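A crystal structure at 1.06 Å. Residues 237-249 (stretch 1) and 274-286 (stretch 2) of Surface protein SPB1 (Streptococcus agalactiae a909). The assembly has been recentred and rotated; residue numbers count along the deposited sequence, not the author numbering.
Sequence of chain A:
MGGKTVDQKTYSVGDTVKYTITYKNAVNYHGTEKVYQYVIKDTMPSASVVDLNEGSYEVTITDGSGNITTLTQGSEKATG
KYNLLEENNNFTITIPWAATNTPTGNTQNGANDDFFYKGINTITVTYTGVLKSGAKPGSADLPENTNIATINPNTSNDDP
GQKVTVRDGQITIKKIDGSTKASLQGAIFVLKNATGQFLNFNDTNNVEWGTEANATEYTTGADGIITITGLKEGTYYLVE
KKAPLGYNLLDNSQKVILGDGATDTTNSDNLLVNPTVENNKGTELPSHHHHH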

# COMPACT_ATOMS: atom_id res chain seq x y z
N TYR A 237 -14.64 -11.93 8.89
CA TYR A 237 -15.34 -12.90 9.73
C TYR A 237 -14.45 -14.10 9.97
O TYR A 237 -13.94 -14.72 9.04
CB TYR A 237 -16.65 -13.34 9.05
CG TYR A 237 -17.62 -12.18 8.91
CD1 TYR A 237 -17.59 -11.35 7.79
CD2 TYR A 237 -18.51 -11.87 9.93
CE1 TYR A 237 -18.43 -10.26 7.68
CE2 TYR A 237 -19.37 -10.77 9.82
CZ TYR A 237 -19.32 -9.97 8.69
OH TYR A 237 -20.17 -8.88 8.61
N LEU A 238 -14.29 -14.43 11.25
CA LEU A 238 -13.48 -15.57 11.66
C LEU A 238 -14.35 -16.81 11.68
O LEU A 238 -15.32 -16.86 12.43
CB LEU A 238 -12.92 -15.34 13.06
CG LEU A 238 -12.16 -14.01 13.27
CD1 LEU A 238 -11.72 -13.86 14.72
CD2 LEU A 238 -11.00 -13.86 12.35
N VAL A 239 -14.02 -17.79 10.86
CA VAL A 239 -14.81 -19.00 10.72
C VAL A 239 -14.00 -20.19 11.27
O VAL A 239 -12.96 -20.54 10.73
CB VAL A 239 -15.17 -19.25 9.25
CG1 VAL A 239 -15.94 -20.54 9.07
CG2 VAL A 239 -15.96 -18.07 8.67
N GLU A 240 -14.50 -20.80 12.34
CA GLU A 240 -13.83 -21.95 12.90
C GLU A 240 -14.17 -23.18 12.08
O GLU A 240 -15.34 -23.52 11.88
CB GLU A 240 -14.25 -22.16 14.35
CG GLU A 240 -13.40 -23.17 15.04
CD GLU A 240 -13.75 -23.31 16.51
OE1 GLU A 240 -14.83 -23.84 16.84
OE2 GLU A 240 -12.90 -22.92 17.35
N LYS A 241 -13.12 -23.85 11.60
CA LYS A 241 -13.24 -25.09 10.86
C LYS A 241 -13.02 -26.31 11.74
O LYS A 241 -13.58 -27.37 11.44
CB LYS A 241 -12.25 -25.10 9.71
CG LYS A 241 -12.51 -24.04 8.66
CD LYS A 241 -13.94 -24.07 8.11
CE LYS A 241 -14.28 -25.34 7.35
NZ LYS A 241 -13.54 -25.51 6.07
N LYS A 242 -12.23 -26.19 12.80
CA LYS A 242 -11.98 -27.30 13.73
C LYS A 242 -11.79 -26.67 15.11
O LYS A 242 -10.98 -25.77 15.27
CB LYS A 242 -10.75 -28.11 13.34
CG LYS A 242 -10.53 -29.34 14.22
CD LYS A 242 -9.38 -30.24 13.69
CE LYS A 242 -7.96 -29.79 14.16
NZ LYS A 242 -6.81 -30.84 14.01
N ALA A 243 -12.56 -27.13 16.09
CA ALA A 243 -12.39 -26.66 17.45
C ALA A 243 -11.14 -27.29 18.08
O ALA A 243 -10.70 -28.36 17.65
CB ALA A 243 -13.62 -26.97 18.27
N PRO A 244 -10.58 -26.67 19.13
CA PRO A 244 -9.54 -27.36 19.89
C PRO A 244 -10.07 -28.67 20.43
O PRO A 244 -11.28 -28.88 20.58
CB PRO A 244 -9.21 -26.38 21.05
CG PRO A 244 -9.72 -25.07 20.61
CD PRO A 244 -10.92 -25.38 19.74
N LEU A 245 -9.14 -29.56 20.71
CA LEU A 245 -9.46 -30.88 21.17
C LEU A 245 -10.42 -30.85 22.36
O LEU A 245 -10.11 -30.24 23.38
CB LEU A 245 -8.16 -31.58 21.57
CG LEU A 245 -8.25 -33.01 22.08
CD1 LEU A 245 -8.71 -33.94 20.99
CD2 LEU A 245 -6.91 -33.47 22.62
N GLY A 246 -11.56 -31.52 22.25
CA GLY A 246 -12.53 -31.58 23.32
C GLY A 246 -13.58 -30.48 23.36
O GLY A 246 -14.48 -30.53 24.21
N TYR A 247 -13.47 -29.51 22.45
CA TYR A 247 -14.40 -28.39 22.38
C TYR A 247 -15.42 -28.57 21.26
O TYR A 247 -15.16 -29.28 20.28
CB TYR A 247 -13.60 -27.09 22.20
CG TYR A 247 -12.85 -26.72 23.46
CD1 TYR A 247 -11.67 -27.35 23.81
CD2 TYR A 247 -13.36 -25.77 24.34
CE1 TYR A 247 -11.03 -27.05 24.99
CE2 TYR A 247 -12.71 -25.46 25.51
CZ TYR A 247 -11.54 -26.10 25.84
OH TYR A 247 -10.86 -25.83 27.02
N ASN A 248 -16.57 -27.94 21.39
CA ASN A 248 -17.60 -28.00 20.37
C ASN A 248 -17.33 -27.01 19.23
O ASN A 248 -16.95 -25.88 19.48
CB ASN A 248 -18.96 -27.70 20.96
CG ASN A 248 -19.42 -28.76 21.94
OD1 ASN A 248 -19.11 -29.94 21.78
ND2 ASN A 248 -20.15 -28.34 22.96
N LEU A 249 -17.54 -27.42 17.98
CA LEU A 249 -17.37 -26.53 16.84
C LEU A 249 -18.34 -25.36 16.91
O LEU A 249 -19.53 -25.56 17.07
CB LEU A 249 -17.59 -27.30 15.54
CG LEU A 249 -17.31 -26.54 14.25
CD1 LEU A 249 -15.84 -26.10 14.17
CD2 LEU A 249 -17.68 -27.44 13.07
N ASN A 274 -7.05 -7.23 17.73
CA ASN A 274 -6.79 -8.40 18.55
C ASN A 274 -8.07 -9.06 19.03
O ASN A 274 -8.34 -9.11 20.23
CB ASN A 274 -5.98 -7.98 19.78
CG ASN A 274 -4.69 -7.31 19.43
OD1 ASN A 274 -3.64 -7.97 19.32
ND2 ASN A 274 -4.73 -5.99 19.26
N PRO A 275 -8.87 -9.62 18.12
CA PRO A 275 -10.08 -10.31 18.55
C PRO A 275 -9.78 -11.56 19.39
O PRO A 275 -8.82 -12.28 19.11
CB PRO A 275 -10.73 -10.72 17.21
CG PRO A 275 -9.58 -10.83 16.26
CD PRO A 275 -8.71 -9.67 16.66
N THR A 276 -10.63 -11.80 20.39
CA THR A 276 -10.60 -13.03 21.18
C THR A 276 -11.83 -13.84 20.80
O THR A 276 -12.94 -13.32 20.77
CB THR A 276 -10.65 -12.69 22.69
OG1 THR A 276 -9.46 -11.99 23.05
CG2 THR A 276 -10.73 -13.94 23.53
N VAL A 277 -11.61 -15.12 20.51
CA VAL A 277 -12.69 -16.04 20.18
C VAL A 277 -12.80 -17.06 21.31
O VAL A 277 -11.81 -17.72 21.67
CB VAL A 277 -12.43 -16.76 18.85
CG1 VAL A 277 -13.58 -17.72 18.52
CG2 VAL A 277 -12.22 -15.75 17.71
N GLU A 278 -13.99 -17.18 21.88
CA GLU A 278 -14.25 -18.11 22.97
C GLU A 278 -14.80 -19.41 22.44
O GLU A 278 -15.62 -19.47 21.54
CB GLU A 278 -15.23 -17.50 23.97
CG GLU A 278 -14.69 -16.24 24.62
CD GLU A 278 -15.50 -15.80 25.82
OE1 GLU A 278 -16.50 -16.48 26.15
OE2 GLU A 278 -15.13 -14.78 26.45
N ASN A 279 -14.33 -20.49 23.07
CA ASN A 279 -14.74 -21.85 22.79
C ASN A 279 -15.41 -22.45 24.00
O ASN A 279 -15.09 -22.10 25.13
CB ASN A 279 -13.52 -22.69 22.40
CG ASN A 279 -13.01 -22.36 21.02
OD1 ASN A 279 -13.45 -22.93 20.03
N ASN A 280 -16.29 -23.40 23.72
CA ASN A 280 -17.12 -24.05 24.71
C ASN A 280 -16.72 -25.51 24.80
O ASN A 280 -16.75 -26.24 23.80
CB ASN A 280 -18.61 -23.92 24.33
CG ASN A 280 -19.01 -22.51 23.98
OD1 ASN A 280 -19.65 -22.26 22.94
ND2 ASN A 280 -18.65 -21.56 24.84
N LYS A 281 -16.34 -25.94 26.01
CA LYS A 281 -15.99 -27.32 26.24
C LYS A 281 -17.15 -28.22 25.87
O LYS A 281 -18.32 -27.92 26.18
CB LYS A 281 -15.69 -27.58 27.72
CG LYS A 281 -14.36 -27.09 28.25
CD LYS A 281 -14.12 -27.70 29.61
CE LYS A 281 -12.79 -27.28 30.20
NZ LYS A 281 -12.83 -25.86 30.59
N GLY A 282 -16.84 -29.35 25.25
CA GLY A 282 -17.86 -30.34 24.94
C GLY A 282 -18.08 -31.30 26.09
O GLY A 282 -17.16 -31.60 26.80
N THR A 283 -19.30 -31.83 26.21
CA THR A 283 -19.74 -32.58 27.39
C THR A 283 -18.68 -33.45 28.08
O THR A 283 -18.55 -33.45 29.31
CB THR A 283 -20.93 -33.50 27.03
OG1 THR A 283 -20.51 -34.50 26.11
CG2 THR A 283 -22.07 -32.70 26.41
N GLU A 284 -17.92 -34.20 27.30
CA GLU A 284 -16.90 -35.08 27.87
C GLU A 284 -15.85 -34.30 28.66
O GLU A 284 -15.35 -34.78 29.68
CB GLU A 284 -16.26 -35.88 26.75
CG GLU A 284 -15.13 -36.80 27.14
CD GLU A 284 -14.58 -37.50 25.92
OE1 GLU A 284 -14.33 -36.82 24.90
OE2 GLU A 284 -14.42 -38.73 25.96
N LEU A 285 -15.52 -33.09 28.20
CA LEU A 285 -14.47 -32.29 28.84
C LEU A 285 -14.85 -31.63 30.19
O LEU A 285 -14.02 -31.60 31.09
CB LEU A 285 -13.91 -31.27 27.83
CG LEU A 285 -12.47 -30.74 27.99
CD1 LEU A 285 -11.41 -31.85 28.09
CD2 LEU A 285 -12.13 -29.83 26.82
N PRO A 286 -16.09 -31.10 30.36
CA PRO A 286 -16.53 -30.72 31.71
C PRO A 286 -16.66 -31.88 32.67
O PRO A 286 -16.47 -31.67 33.87
CB PRO A 286 -17.92 -30.10 31.47
CG PRO A 286 -18.25 -30.41 30.06
CD PRO A 286 -16.93 -30.37 29.40
O HOH W 1 -15.38 -33.00 25.09
O HOH W 2 -15.80 -24.21 21.02
O HOH W 3 -19.84 -32.21 23.15
O HOH W 4 -21.57 -29.97 24.87

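Two backbone hydrogen bonds anchor the contact, and both belong to a single bridge that pairs Tyr247 with Lys281, their CA atoms 4.3 Å apart. Gly282 N donates to Gly246 O (2.8 Å, N-H...O angle 155°) and Asn248 N donates to Asn280 O (3.0 Å, 170°), so the bonds flank the bridged pair. Gly246 sits in the type II turn from Pro244 to Tyr247, which Tyr247 N closes on Pro244 O at 2.9 Å. The phi/psi of Gly246, 89/-4, suits glycine, and an ideal CB there would lie 2.8 Å from Leu285 CD2. At Gly282, likewise, a CB would fall 2.8 Å from Asn248 OD1; without one, Gly282 CA approaches that oxygen to 3.4 Å.

Apolar packing occurs in two places. Leu238, in the m rotamer, points toward stretch 2 and brings CD1 to 3.6 Å from Val277 CG2 and 4.0 Å from Pro275 CG, placing branched and ring carbons in a buried setting, which suits these apolar side chains. The second apolar contact is made by the Tyr247 ring, set by chi1 of -70°, whose CE1 is 3.5 Å from Leu285 CD2. The ring lies obliquely over the second stretch and also meets its backbone and a CB: Tyr247 CD2 is 3.4 Å from Lys281 N and 3.6 Å from Asn279 CB. Tyr247 as a whole has the largest area covered by the other stretch, 87 Å² of a summed 575 Å².

Among the polar side chains, buried Glu240 places OE2 2.7 Å from Asn279 OD1. Asn279 is covalently bonded to a group elsewhere in the structure, and its ND2 is not modelled.

Water completes the polar links. Water 2 donates to Asn248 O (2.5 Å) and Asn279 OD1 (2.9 Å) and accepts from Asn280 N (2.9 Å), bridging the stretches with all three bonds.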